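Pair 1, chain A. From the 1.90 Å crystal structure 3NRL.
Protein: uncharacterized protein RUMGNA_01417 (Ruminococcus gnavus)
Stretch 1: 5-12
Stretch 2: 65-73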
# COMPACT_ATOMS: atom_id res chain seq x y z
N ARG A 5 15.19 1.32 1.61
CA ARG A 5 15.19 -0.16 1.52
C ARG A 5 13.78 -0.74 1.47
O ARG A 5 13.32 -1.18 0.42
CB ARG A 5 15.97 -0.78 2.68
CG ARG A 5 17.47 -0.77 2.49
CD ARG A 5 17.90 -1.83 1.48
NE ARG A 5 17.93 -3.17 2.06
CZ ARG A 5 18.10 -4.29 1.36
NH1 ARG A 5 18.25 -4.24 0.04
NH2 ARG A 5 18.13 -5.46 1.98
N GLU A 6 13.08 -0.75 2.61
CA GLU A 6 11.73 -1.30 2.66
C GLU A 6 10.62 -0.26 2.53
O GLU A 6 10.71 0.84 3.06
CB GLU A 6 11.55 -2.11 3.95
CG GLU A 6 12.33 -3.40 3.95
CD GLU A 6 12.26 -4.12 5.28
OE1 GLU A 6 11.14 -4.34 5.78
OE2 GLU A 6 13.34 -4.46 5.82
N GLY A 7 9.57 -0.65 1.81
CA GLY A 7 8.45 0.25 1.61
C GLY A 7 7.19 -0.51 1.23
O GLY A 7 7.16 -1.74 1.26
N THR A 8 6.16 0.22 0.85
CA THR A 8 4.90 -0.39 0.46
C THR A 8 4.55 0.04 -0.96
O THR A 8 4.68 1.21 -1.31
CB THR A 8 3.77 0.04 1.39
OG1 THR A 8 3.69 1.47 1.42
CG2 THR A 8 4.02 -0.46 2.79
N LEU A 9 4.12 -0.92 -1.75
CA LEU A 9 3.76 -0.70 -3.15
C LEU A 9 2.31 -0.24 -3.28
O LEU A 9 1.42 -0.79 -2.63
CB LEU A 9 3.98 -2.01 -3.93
CG LEU A 9 3.88 -2.01 -5.46
CD1 LEU A 9 5.00 -1.16 -6.07
CD2 LEU A 9 3.97 -3.44 -5.96
N PHE A 10 2.08 0.78 -4.11
CA PHE A 10 0.73 1.29 -4.30
C PHE A 10 0.58 1.96 -5.67
O PHE A 10 1.57 2.38 -6.28
CB PHE A 10 0.38 2.28 -3.18
CG PHE A 10 1.01 3.64 -3.34
CD1 PHE A 10 0.35 4.64 -4.06
CD2 PHE A 10 2.26 3.92 -2.80
CE1 PHE A 10 0.93 5.90 -4.24
CE2 PHE A 10 2.85 5.17 -2.98
CZ PHE A 10 2.19 6.16 -3.69
N TYR A 11 -0.65 2.06 -6.14
CA TYR A 11 -0.91 2.67 -7.44
C TYR A 11 -1.23 4.16 -7.29
O TYR A 11 -2.09 4.54 -6.49
CB TYR A 11 -2.06 1.97 -8.15
CG TYR A 11 -2.32 2.49 -9.55
CD1 TYR A 11 -1.37 2.35 -10.55
CD2 TYR A 11 -3.51 3.16 -9.85
CE1 TYR A 11 -1.59 2.86 -11.84
CE2 TYR A 11 -3.75 3.67 -11.13
CZ TYR A 11 -2.78 3.52 -12.12
OH TYR A 11 -3.00 4.03 -13.37
N ASP A 12 -0.54 4.98 -8.06
CA ASP A 12 -0.76 6.42 -8.02
C ASP A 12 -1.67 6.85 -9.17
O ASP A 12 -1.30 6.72 -10.34
CB ASP A 12 0.57 7.16 -8.13
CG ASP A 12 0.42 8.66 -7.97
OD1 ASP A 12 -0.39 9.26 -8.71
OD2 ASP A 12 1.09 9.23 -7.09
N ARG A 65 -3.16 -9.05 -7.02
CA ARG A 65 -3.01 -7.64 -7.35
C ARG A 65 -1.74 -7.12 -6.70
O ARG A 65 -1.24 -7.71 -5.74
CB ARG A 65 -4.22 -6.83 -6.85
CG ARG A 65 -4.33 -6.71 -5.34
CD ARG A 65 -5.28 -5.57 -4.99
NE ARG A 65 -6.66 -6.01 -4.81
CZ ARG A 65 -7.72 -5.22 -4.94
NH1 ARG A 65 -7.57 -3.94 -5.28
NH2 ARG A 65 -8.93 -5.70 -4.72
N LEU A 66 -1.22 -6.00 -7.21
CA LEU A 66 0.01 -5.41 -6.69
C LEU A 66 -0.18 -4.48 -5.49
O LEU A 66 0.75 -4.22 -4.73
CB LEU A 66 0.72 -4.63 -7.81
CG LEU A 66 1.54 -5.39 -8.85
CD1 LEU A 66 0.66 -6.43 -9.54
CD2 LEU A 66 2.12 -4.42 -9.87
N ASP A 67 -1.40 -3.99 -5.33
CA ASP A 67 -1.71 -3.04 -4.26
C ASP A 67 -1.44 -3.50 -2.83
O ASP A 67 -1.95 -4.52 -2.39
CB ASP A 67 -3.17 -2.62 -4.38
CG ASP A 67 -3.58 -2.42 -5.82
OD1 ASP A 67 -3.24 -1.37 -6.41
OD2 ASP A 67 -4.24 -3.33 -6.37
N GLY A 68 -0.64 -2.71 -2.12
CA GLY A 68 -0.35 -3.01 -0.73
C GLY A 68 0.76 -3.98 -0.42
O GLY A 68 1.01 -4.27 0.75
N LEU A 69 1.44 -4.50 -1.43
CA LEU A 69 2.53 -5.44 -1.18
C LEU A 69 3.67 -4.74 -0.46
O LEU A 69 3.91 -3.55 -0.66
CB LEU A 69 3.05 -6.00 -2.50
CG LEU A 69 2.16 -6.94 -3.31
CD1 LEU A 69 2.80 -7.23 -4.66
CD2 LEU A 69 1.94 -8.24 -2.54
N ARG A 70 4.38 -5.48 0.40
CA ARG A 70 5.53 -4.91 1.09
C ARG A 70 6.71 -5.21 0.18
O ARG A 70 6.89 -6.36 -0.24
CB ARG A 70 5.72 -5.54 2.47
CG ARG A 70 5.06 -4.72 3.57
CD ARG A 70 4.72 -5.54 4.80
NE ARG A 70 4.17 -4.71 5.86
CZ ARG A 70 3.43 -5.16 6.87
NH1 ARG A 70 3.14 -6.45 6.96
NH2 ARG A 70 2.99 -4.32 7.79
N VAL A 71 7.49 -4.19 -0.13
CA VAL A 71 8.63 -4.36 -1.01
C VAL A 71 9.93 -3.85 -0.40
O VAL A 71 9.93 -3.15 0.62
CB VAL A 71 8.40 -3.64 -2.36
CG1 VAL A 71 7.13 -4.17 -3.02
CG2 VAL A 71 8.30 -2.14 -2.15
N ARG A 72 11.03 -4.22 -1.05
CA ARG A 72 12.36 -3.86 -0.62
C ARG A 72 13.25 -3.65 -1.84
O ARG A 72 13.14 -4.39 -2.83
CB ARG A 72 12.95 -4.97 0.25
CG ARG A 72 14.46 -5.08 0.21
CD ARG A 72 14.90 -6.51 -0.05
NE ARG A 72 15.39 -7.17 1.16
CZ ARG A 72 15.99 -8.35 1.17
NH1 ARG A 72 16.16 -9.03 0.04
NH2 ARG A 72 16.42 -8.86 2.31
N MSE A 73 14.12 -2.65 -1.78
CA MSE A 73 15.04 -2.37 -2.88
C MSE A 73 16.47 -2.37 -2.37
O MSE A 73 16.64 -2.21 -1.15
CB MSE A 73 14.74 -1.02 -3.51
CG MSE A 73 13.34 -0.91 -4.06
SE MSE A 73 13.14 0.63 -5.18
CE MSE A 73 13.80 -0.14 -6.83
O HOH W 1 -2.90 0.52 -4.62

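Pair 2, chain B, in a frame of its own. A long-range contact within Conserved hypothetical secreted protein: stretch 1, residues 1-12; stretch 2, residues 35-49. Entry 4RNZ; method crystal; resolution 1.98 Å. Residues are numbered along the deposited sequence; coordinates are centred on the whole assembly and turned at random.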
# COMPACT_ATOMS: atom_id res chain seq x y z
N MET B 1 -10.26 20.07 14.49
CA MET B 1 -9.80 18.85 15.21
C MET B 1 -8.30 18.92 15.38
O MET B 1 -7.63 19.62 14.64
CB MET B 1 -10.18 17.61 14.41
CG MET B 1 -11.67 17.46 14.17
SD MET B 1 -12.17 15.89 13.42
CE MET B 1 -12.03 14.79 14.81
N GLU B 2 -7.77 18.20 16.35
CA GLU B 2 -6.34 18.08 16.54
C GLU B 2 -5.82 16.97 15.62
O GLU B 2 -6.41 15.87 15.55
CB GLU B 2 -6.03 17.73 18.00
CG GLU B 2 -4.70 18.28 18.50
CD GLU B 2 -4.37 17.82 19.91
OE1 GLU B 2 -3.20 17.96 20.32
OE2 GLU B 2 -5.28 17.30 20.60
N ARG B 3 -4.73 17.29 14.92
CA ARG B 3 -4.05 16.35 14.02
C ARG B 3 -2.87 15.74 14.75
O ARG B 3 -1.97 16.45 15.17
CB ARG B 3 -3.56 17.07 12.76
CG ARG B 3 -3.01 16.13 11.70
CD ARG B 3 -2.51 16.85 10.45
NE ARG B 3 -1.46 17.81 10.78
CZ ARG B 3 -1.40 19.06 10.32
NH1 ARG B 3 -2.30 19.50 9.44
NH2 ARG B 3 -0.41 19.86 10.70
N LEU B 4 -2.88 14.42 14.86
CA LEU B 4 -1.95 13.69 15.67
C LEU B 4 -1.40 12.49 14.92
O LEU B 4 -1.93 12.10 13.88
CB LEU B 4 -2.65 13.21 16.94
CG LEU B 4 -3.29 14.30 17.80
CD1 LEU B 4 -4.11 13.66 18.91
CD2 LEU B 4 -2.22 15.20 18.39
N VAL B 5 -0.36 11.89 15.49
CA VAL B 5 0.29 10.75 14.89
C VAL B 5 0.11 9.54 15.75
O VAL B 5 0.39 9.58 16.93
CB VAL B 5 1.80 10.99 14.77
CG1 VAL B 5 2.44 9.86 13.97
CG2 VAL B 5 2.06 12.33 14.13
N TRP B 6 -0.36 8.46 15.16
CA TRP B 6 -0.61 7.26 15.94
C TRP B 6 0.73 6.65 16.28
O TRP B 6 1.69 6.74 15.51
CB TRP B 6 -1.50 6.30 15.16
CG TRP B 6 -2.15 5.22 15.93
CD1 TRP B 6 -1.65 3.98 16.18
CD2 TRP B 6 -3.47 5.24 16.47
NE1 TRP B 6 -2.57 3.24 16.87
CE2 TRP B 6 -3.70 3.98 17.06
CE3 TRP B 6 -4.49 6.20 16.53
CZ2 TRP B 6 -4.90 3.65 17.69
CZ3 TRP B 6 -5.70 5.87 17.15
CH2 TRP B 6 -5.88 4.61 17.72
N ASP B 7 0.82 6.04 17.44
CA ASP B 7 2.08 5.47 17.84
C ASP B 7 2.01 3.97 17.98
O ASP B 7 2.31 3.26 17.01
CB ASP B 7 2.56 6.11 19.16
CG ASP B 7 3.98 5.70 19.52
OD1 ASP B 7 4.68 5.10 18.67
OD2 ASP B 7 4.40 5.97 20.66
N LYS B 8 1.51 3.44 19.06
CA LYS B 8 1.58 2.01 19.32
C LYS B 8 0.25 1.46 19.85
O LYS B 8 0.10 0.25 19.94
CB LYS B 8 2.77 1.59 20.20
CG LYS B 8 4.14 1.88 19.58
CD LYS B 8 5.05 2.69 20.50
CE LYS B 8 5.58 1.87 21.67
NZ LYS B 8 6.33 0.67 21.20
N LEU B 9 -0.71 2.31 20.16
CA LEU B 9 -1.99 1.81 20.66
C LEU B 9 -2.75 0.88 19.69
O LEU B 9 -2.57 0.95 18.49
CB LEU B 9 -2.87 2.98 21.04
CG LEU B 9 -2.34 3.86 22.18
CD1 LEU B 9 -3.34 4.95 22.50
CD2 LEU B 9 -2.00 3.02 23.41
N THR B 10 -3.54 -0.03 20.24
CA THR B 10 -4.57 -0.72 19.48
C THR B 10 -5.86 0.11 19.58
O THR B 10 -5.92 1.07 20.33
CB THR B 10 -4.86 -2.10 20.07
OG1 THR B 10 -5.12 -1.94 21.48
CG2 THR B 10 -3.68 -3.04 19.86
N LEU B 11 -6.89 -0.26 18.83
CA LEU B 11 -8.17 0.42 18.96
C LEU B 11 -8.61 0.30 20.43
O LEU B 11 -8.94 1.26 21.09
CB LEU B 11 -9.20 -0.17 18.00
CG LEU B 11 -10.64 0.32 18.17
CD1 LEU B 11 -10.72 1.85 18.05
CD2 LEU B 11 -11.56 -0.37 17.18
N LEU B 12 -8.52 -0.90 20.97
CA LEU B 12 -8.97 -1.16 22.34
C LEU B 12 -8.18 -0.32 23.35
O LEU B 12 -8.76 0.32 24.25
CB LEU B 12 -8.82 -2.66 22.60
CG LEU B 12 -9.57 -3.39 23.69
CD1 LEU B 12 -11.05 -3.04 23.71
CD2 LEU B 12 -9.33 -4.88 23.43
N LEU B 35 -10.99 -5.51 10.46
CA LEU B 35 -10.84 -4.18 9.86
C LEU B 35 -10.10 -3.24 10.83
O LEU B 35 -9.11 -2.56 10.46
CB LEU B 35 -12.24 -3.67 9.49
CG LEU B 35 -12.60 -3.05 8.16
CD1 LEU B 35 -12.00 -3.78 6.96
CD2 LEU B 35 -14.12 -2.98 8.06
N SER B 36 -10.51 -3.28 12.10
CA SER B 36 -9.94 -2.46 13.14
C SER B 36 -8.51 -2.79 13.49
O SER B 36 -7.83 -1.97 14.08
CB SER B 36 -10.78 -2.55 14.41
OG SER B 36 -10.53 -3.76 15.12
N ALA B 37 -8.03 -3.98 13.15
CA ALA B 37 -6.65 -4.37 13.45
C ALA B 37 -5.63 -3.71 12.53
O ALA B 37 -4.44 -3.86 12.76
CB ALA B 37 -6.50 -5.89 13.38
N GLU B 38 -6.07 -2.99 11.50
CA GLU B 38 -5.12 -2.42 10.54
C GLU B 38 -4.81 -0.93 10.72
O GLU B 38 -4.42 -0.25 9.77
CB GLU B 38 -5.58 -2.69 9.10
CG GLU B 38 -5.19 -4.07 8.58
CD GLU B 38 -3.67 -4.37 8.64
OE1 GLU B 38 -3.28 -5.54 8.89
OE2 GLU B 38 -2.84 -3.46 8.42
N ILE B 39 -4.93 -0.44 11.95
CA ILE B 39 -4.49 0.91 12.26
C ILE B 39 -2.96 0.85 12.31
O ILE B 39 -2.39 0.18 13.16
CB ILE B 39 -5.02 1.40 13.62
CG1 ILE B 39 -6.55 1.40 13.66
CG2 ILE B 39 -4.49 2.79 13.91
CD1 ILE B 39 -7.09 1.69 15.04
N GLN B 40 -2.30 1.53 11.39
CA GLN B 40 -0.84 1.46 11.36
C GLN B 40 -0.19 2.52 12.22
O GLN B 40 -0.69 3.65 12.34
CB GLN B 40 -0.34 1.55 9.91
CG GLN B 40 -0.80 0.36 9.07
CD GLN B 40 -0.40 -0.98 9.71
OE1 GLN B 40 0.77 -1.20 10.03
NE2 GLN B 40 -1.38 -1.87 9.89
N SER B 41 0.94 2.17 12.82
CA SER B 41 1.66 3.16 13.57
C SER B 41 2.09 4.27 12.61
O SER B 41 2.23 4.06 11.40
CB SER B 41 2.86 2.55 14.32
OG SER B 41 3.89 2.23 13.43
N ASN B 42 2.25 5.47 13.13
CA ASN B 42 2.56 6.61 12.28
C ASN B 42 1.49 7.15 11.35
O ASN B 42 1.74 8.15 10.69
CB ASN B 42 3.83 6.37 11.46
CG ASN B 42 5.05 6.79 12.21
OD1 ASN B 42 5.48 6.11 13.14
ND2 ASN B 42 5.59 7.95 11.83
N VAL B 43 0.31 6.55 11.27
CA VAL B 43 -0.77 7.21 10.55
C VAL B 43 -1.20 8.48 11.27
O VAL B 43 -1.16 8.54 12.50
CB VAL B 43 -2.02 6.34 10.35
CG1 VAL B 43 -1.64 5.09 9.58
CG2 VAL B 43 -2.73 6.04 11.67
N THR B 44 -1.59 9.48 10.50
CA THR B 44 -2.09 10.71 11.07
C THR B 44 -3.59 10.53 11.34
O THR B 44 -4.32 10.06 10.48
CB THR B 44 -1.87 11.88 10.11
OG1 THR B 44 -0.49 12.19 10.11
CG2 THR B 44 -2.67 13.15 10.54
N TYR B 45 -4.03 10.88 12.54
CA TYR B 45 -5.43 10.75 12.89
C TYR B 45 -5.90 12.06 13.50
O TYR B 45 -5.09 12.95 13.77
CB TYR B 45 -5.69 9.56 13.84
CG TYR B 45 -5.11 9.69 15.23
CD1 TYR B 45 -3.72 9.62 15.46
CD2 TYR B 45 -5.95 9.83 16.34
CE1 TYR B 45 -3.19 9.73 16.74
CE2 TYR B 45 -5.43 9.95 17.63
CZ TYR B 45 -4.06 9.90 17.82
OH TYR B 45 -3.55 10.00 19.09
N TYR B 46 -7.20 12.14 13.73
CA TYR B 46 -7.82 13.39 14.15
C TYR B 46 -8.74 13.15 15.33
O TYR B 46 -9.50 12.17 15.36
CB TYR B 46 -8.60 14.02 13.00
CG TYR B 46 -7.76 14.24 11.76
CD1 TYR B 46 -7.58 13.22 10.83
CD2 TYR B 46 -7.10 15.46 11.52
CE1 TYR B 46 -6.79 13.40 9.70
CE2 TYR B 46 -6.32 15.66 10.39
CZ TYR B 46 -6.17 14.62 9.48
OH TYR B 46 -5.40 14.75 8.35
N THR B 47 -8.67 14.06 16.30
CA THR B 47 -9.53 14.01 17.47
C THR B 47 -10.17 15.37 17.78
O THR B 47 -9.65 16.45 17.42
CB THR B 47 -8.77 13.52 18.72
OG1 THR B 47 -7.76 14.47 19.08
CG2 THR B 47 -8.16 12.15 18.50
N LEU B 48 -11.31 15.30 18.45
CA LEU B 48 -12.02 16.48 18.94
C LEU B 48 -12.44 16.18 20.36
O LEU B 48 -13.05 15.12 20.62
CB LEU B 48 -13.26 16.77 18.11
CG LEU B 48 -14.03 18.04 18.53
CD1 LEU B 48 -13.25 19.31 18.25
CD2 LEU B 48 -15.38 18.09 17.84
N ARG B 49 -12.13 17.12 21.25
CA ARG B 49 -12.43 16.96 22.67
C ARG B 49 -13.32 18.12 23.13
O ARG B 49 -13.28 19.19 22.53
CB ARG B 49 -11.12 16.91 23.45
CG ARG B 49 -10.34 15.62 23.23
CD ARG B 49 -8.99 15.59 23.90
NE ARG B 49 -8.25 14.40 23.48
CZ ARG B 49 -8.43 13.18 23.97
NH1 ARG B 49 -9.31 12.94 24.94
NH2 ARG B 49 -7.72 12.16 23.49
O HOH W 2 -8.31 16.60 20.63
O HOH W 3 -1.06 9.89 19.27
O HOH W 4 -6.41 -1.95 16.40

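Pair 1 and pair 2 share one backbone design: a strand at the start of each chain lies antiparallel to a second strand, which a type II turn introduces. Fourteen central residues superpose to 0.8 Å. Most of the ladder of backbone hydrogen bonds is the same in both. In pair 1, A:Gly7 N to A:Val71 O and A:Val71 N to A:Gly7 O are both 2.8 Å; in pair 2 the matching bonds join B:Leu4 N to B:Tyr45 O (2.9 Å) and B:Tyr45 N to B:Leu4 O (2.8 Å). At the far end pair 2 has both backbone bonds, between B:Glu2 and B:Thr47, where pair 1 has one, A:Met73 N to A:Arg5 O (2.8 Å).

Beyond the ladder, the first strand closes on the turn. A:Leu9 N donates to A:Leu69 O and A:Gly68 N donates to A:Leu9 O, each at 2.9 Å; in pair 2, B:Trp6 N to B:Val43 O and B:Asn42 N to B:Trp6 O are both 2.8 Å. The third turn position has positive phi, 84° at A:Gly68 and 70° at B:Asn42. Glycine suits it because a CB would jam against the preceding carbonyl oxygen; asparagine is among the side-chain-bearing residues that tolerate positive phi best.

A clear difference lies where A:Gly7 matches B:Leu4 and A:Val71 matches B:Tyr45. A:Gly7 offers no side chain, and the compact, branched A:Val71 places CG1 3.9 Å from CB of A:Leu9. In pair 2 the wide ring of B:Tyr45 is sandwiched: B:Leu4 CB covers one face, 4.0 Å from the ring centroid, while the edge of B:Trp6 meets the opposite face. A flat aromatic ring can use both sides at once.

A:Leu9 and B:Trp6 match, and both point toward the other stretch. A:Leu9 reaches the turn with CD2, 3.9 Å from A:Leu66 CB and 4.2 Å from A:Leu69 CD1. The larger indole of B:Trp6 spans more ground: B:Ile39 CG2 sits 3.5 Å above the centroid of its five-membered ring, and B:Trp6 CB lies 3.7 Å from B:Val43 CG2. B:Trp6 NE1 donates to B:Leu9 O at 2.8 Å, so the polar atom is satisfied within an otherwise apolar packing.

The face that carries A:Glu6 and A:Arg72 in pair 1, and the matching B:Arg3 and B:Tyr46 in pair 2, is in part exposed. In pair 2 the aliphatic part of the arginine packs by the ring, B:Arg3 CG to B:Tyr46 CE2 being 3.6 Å. At the strand end of pair 1, the A:Arg5 guanidinium stacks flat on that of A:Arg72 despite their like charge, while A:Arg5 NH1 donates to A:Met73 O at 2.9 Å.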